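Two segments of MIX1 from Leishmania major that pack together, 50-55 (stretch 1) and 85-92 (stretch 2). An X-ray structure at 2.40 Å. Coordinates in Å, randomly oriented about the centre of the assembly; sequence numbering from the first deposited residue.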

# COMPACT_ATOMS: atom_id res chain seq x y z
N ALA A 50 -10.47 2.05 -11.90
CA ALA A 50 -10.82 3.10 -12.80
C ALA A 50 -9.63 3.98 -13.06
O ALA A 50 -9.45 4.96 -12.42
CB ALA A 50 -11.92 3.85 -12.28
N PRO A 51 -8.82 3.61 -14.02
CA PRO A 51 -7.61 4.32 -14.34
C PRO A 51 -7.87 5.67 -14.96
O PRO A 51 -7.08 6.55 -14.89
CB PRO A 51 -6.98 3.40 -15.34
CG PRO A 51 -8.00 2.58 -15.78
CD PRO A 51 -8.78 2.30 -14.65
N GLU A 52 -9.00 5.80 -15.59
CA GLU A 52 -9.46 7.10 -16.07
C GLU A 52 -9.66 8.09 -14.92
O GLU A 52 -9.80 9.29 -15.15
CB GLU A 52 -10.76 6.96 -16.88
CG GLU A 52 -11.95 6.33 -16.14
CD GLU A 52 -12.05 4.82 -16.33
OE1 GLU A 52 -11.08 4.12 -16.01
OE2 GLU A 52 -13.10 4.34 -16.79
N ASP A 53 -9.68 7.59 -13.69
CA ASP A 53 -9.93 8.43 -12.53
C ASP A 53 -8.70 8.67 -11.65
O ASP A 53 -8.82 9.22 -10.56
CB ASP A 53 -11.03 7.80 -11.65
CG ASP A 53 -12.42 7.97 -12.22
OD1 ASP A 53 -12.58 8.65 -13.25
OD2 ASP A 53 -13.37 7.41 -11.62
N ILE A 54 -7.53 8.27 -12.12
CA ILE A 54 -6.29 8.39 -11.40
C ILE A 54 -5.95 9.81 -10.99
O ILE A 54 -5.70 10.07 -9.86
CB ILE A 54 -5.16 7.83 -12.23
CG1 ILE A 54 -5.07 6.34 -12.07
CG2 ILE A 54 -3.89 8.37 -11.80
CD1 ILE A 54 -4.56 5.66 -13.28
N ALA A 55 -5.97 10.71 -11.94
CA ALA A 55 -5.71 12.12 -11.71
C ALA A 55 -6.62 12.66 -10.62
O ALA A 55 -6.18 13.34 -9.69
CB ALA A 55 -5.91 12.92 -13.00
N LYS A 85 2.82 3.77 -22.09
CA LYS A 85 1.60 4.02 -22.88
C LYS A 85 0.36 4.08 -22.00
O LYS A 85 -0.48 4.97 -22.15
CB LYS A 85 1.40 2.93 -23.94
CG LYS A 85 2.04 3.24 -25.27
CD LYS A 85 3.52 2.98 -25.24
CE LYS A 85 4.02 2.73 -26.65
NZ LYS A 85 3.20 1.70 -27.36
N TYR A 86 0.25 3.12 -21.09
CA TYR A 86 -0.85 3.04 -20.15
C TYR A 86 -0.95 4.34 -19.37
O TYR A 86 -2.02 4.96 -19.33
CB TYR A 86 -0.65 1.85 -19.22
CG TYR A 86 -1.63 1.74 -18.08
CD1 TYR A 86 -2.70 0.84 -18.14
CD2 TYR A 86 -1.48 2.49 -16.92
CE1 TYR A 86 -3.60 0.71 -17.09
CE2 TYR A 86 -2.37 2.38 -15.87
CZ TYR A 86 -3.43 1.49 -15.95
OH TYR A 86 -4.31 1.37 -14.90
N LEU A 87 0.17 4.77 -18.78
CA LEU A 87 0.20 6.01 -18.00
C LEU A 87 -0.18 7.22 -18.84
O LEU A 87 -1.02 8.03 -18.43
CB LEU A 87 1.57 6.22 -17.33
CG LEU A 87 1.94 5.23 -16.21
CD1 LEU A 87 3.30 5.57 -15.65
CD2 LEU A 87 0.90 5.23 -15.10
N GLN A 88 0.43 7.35 -20.01
CA GLN A 88 0.08 8.45 -20.93
C GLN A 88 -1.37 8.42 -21.42
O GLN A 88 -1.93 9.47 -21.76
CB GLN A 88 1.08 8.52 -22.09
CG GLN A 88 2.29 9.39 -21.78
CD GLN A 88 3.60 8.75 -22.19
OE1 GLN A 88 4.63 8.94 -21.54
NE2 GLN A 88 3.56 7.97 -23.27
N THR A 89 -2.03 7.28 -21.43
CA THR A 89 -3.43 7.20 -21.78
C THR A 89 -4.32 7.87 -20.76
O THR A 89 -5.25 8.55 -21.09
CB THR A 89 -3.89 5.72 -21.88
OG1 THR A 89 -3.24 5.06 -22.95
CG2 THR A 89 -5.34 5.63 -22.12
N TYR A 90 -4.03 7.65 -19.50
CA TYR A 90 -4.89 8.03 -18.42
C TYR A 90 -4.45 9.24 -17.63
O TYR A 90 -5.22 9.80 -16.93
CB TYR A 90 -5.04 6.86 -17.48
CG TYR A 90 -5.72 5.67 -18.05
CD1 TYR A 90 -7.02 5.72 -18.46
CD2 TYR A 90 -5.05 4.50 -18.18
CE1 TYR A 90 -7.62 4.65 -18.95
CE2 TYR A 90 -5.65 3.43 -18.69
CZ TYR A 90 -6.93 3.51 -19.08
OH TYR A 90 -7.55 2.42 -19.58
N VAL A 91 -3.20 9.63 -17.75
CA VAL A 91 -2.70 10.80 -17.06
C VAL A 91 -2.12 11.82 -18.03
O VAL A 91 -1.25 11.53 -18.79
CB VAL A 91 -1.62 10.46 -16.00
CG1 VAL A 91 -1.27 11.65 -15.20
CG2 VAL A 91 -2.07 9.40 -15.11
N ALA A 92 -2.63 13.03 -17.96
CA ALA A 92 -2.19 14.12 -18.79
C ALA A 92 -0.69 14.37 -18.77
O ALA A 92 -0.05 14.40 -19.80
CB ALA A 92 -2.93 15.35 -18.43
O HOH W 1 -6.76 10.30 -14.66

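Two segments far apart in sequence can hold together without a single direct hydrogen bond between them, provided that their nonpolar surfaces fit and a solvent molecule bridges polar backbone groups of the two segments. The contact between residues 50-55 and 85-92 of MIX1 is a compact example, burying 305 Å² in total.

The backbones meet where one helix is starting and another is ending. In the first stretch, a 3-10 segment at residues 51-53 leads into a helix; the bonds from Asp53 N to Ala50 O (2.9 Å) and from Ile54 N to Pro51 O (3.3 Å) tighten this turn. Asp53 occupies the N-cap position, although its side chain makes no capping bond. In the second stretch, the helix runs to Tyr90, and Val91 is the first residue to leave helical geometry, even as its N still bonds Leu87 O at 2.8 Å. The chains come closest, CA to CA, at Glu52 and Tyr90, 5.2 Å apart.

Aromatic packing dominates the interface. Tyr90, with chi1 in the m well, lays one face of its ring against Pro51. Pro51 CB lies 3.5 Å from the centroid of the Tyr90 ring and only 7° off its normal, a nearly ideal CH-pi arrangement. Such contacts suit proline, whose compact ring presents C-H bonds, mildly polarised by the nearby nitrogen and carbonyl, to an electron-rich aromatic face. Pro51 CG adds to the contact at 3.6 Å from Tyr90 CZ. Tyr86, one helical turn earlier, has a CA-to-CB bond that points sideways, but its t rotamer brings the end of the side chain nearer, so that Tyr86 OH approaches Pro51 CB at 3.4 Å. One proline thus touches two tyrosines.

Aliphatic packing continues the contact beyond the rings. Ile54 CG2 meets Val91 CG2 at 3.9 Å, a van der Waals contact between two buried residues, while Ile54 CD1 lies more loosely against Tyr90 CB at 4.4 Å. Neither pairing is directional; both depend on the exclusion of water from hydrocarbon surfaces.

The polar link is made by a water instead. Water 1 donates to Tyr90 O at 2.8 Å and accepts from Ala55 N at 2.9 Å, with a weak bond to Glu52 O at 3.2 Å. It therefore satisfies a carbonyl at the end of one helix and an amide at the start of the other, joining the two backbones where they make no direct hydrogen bond.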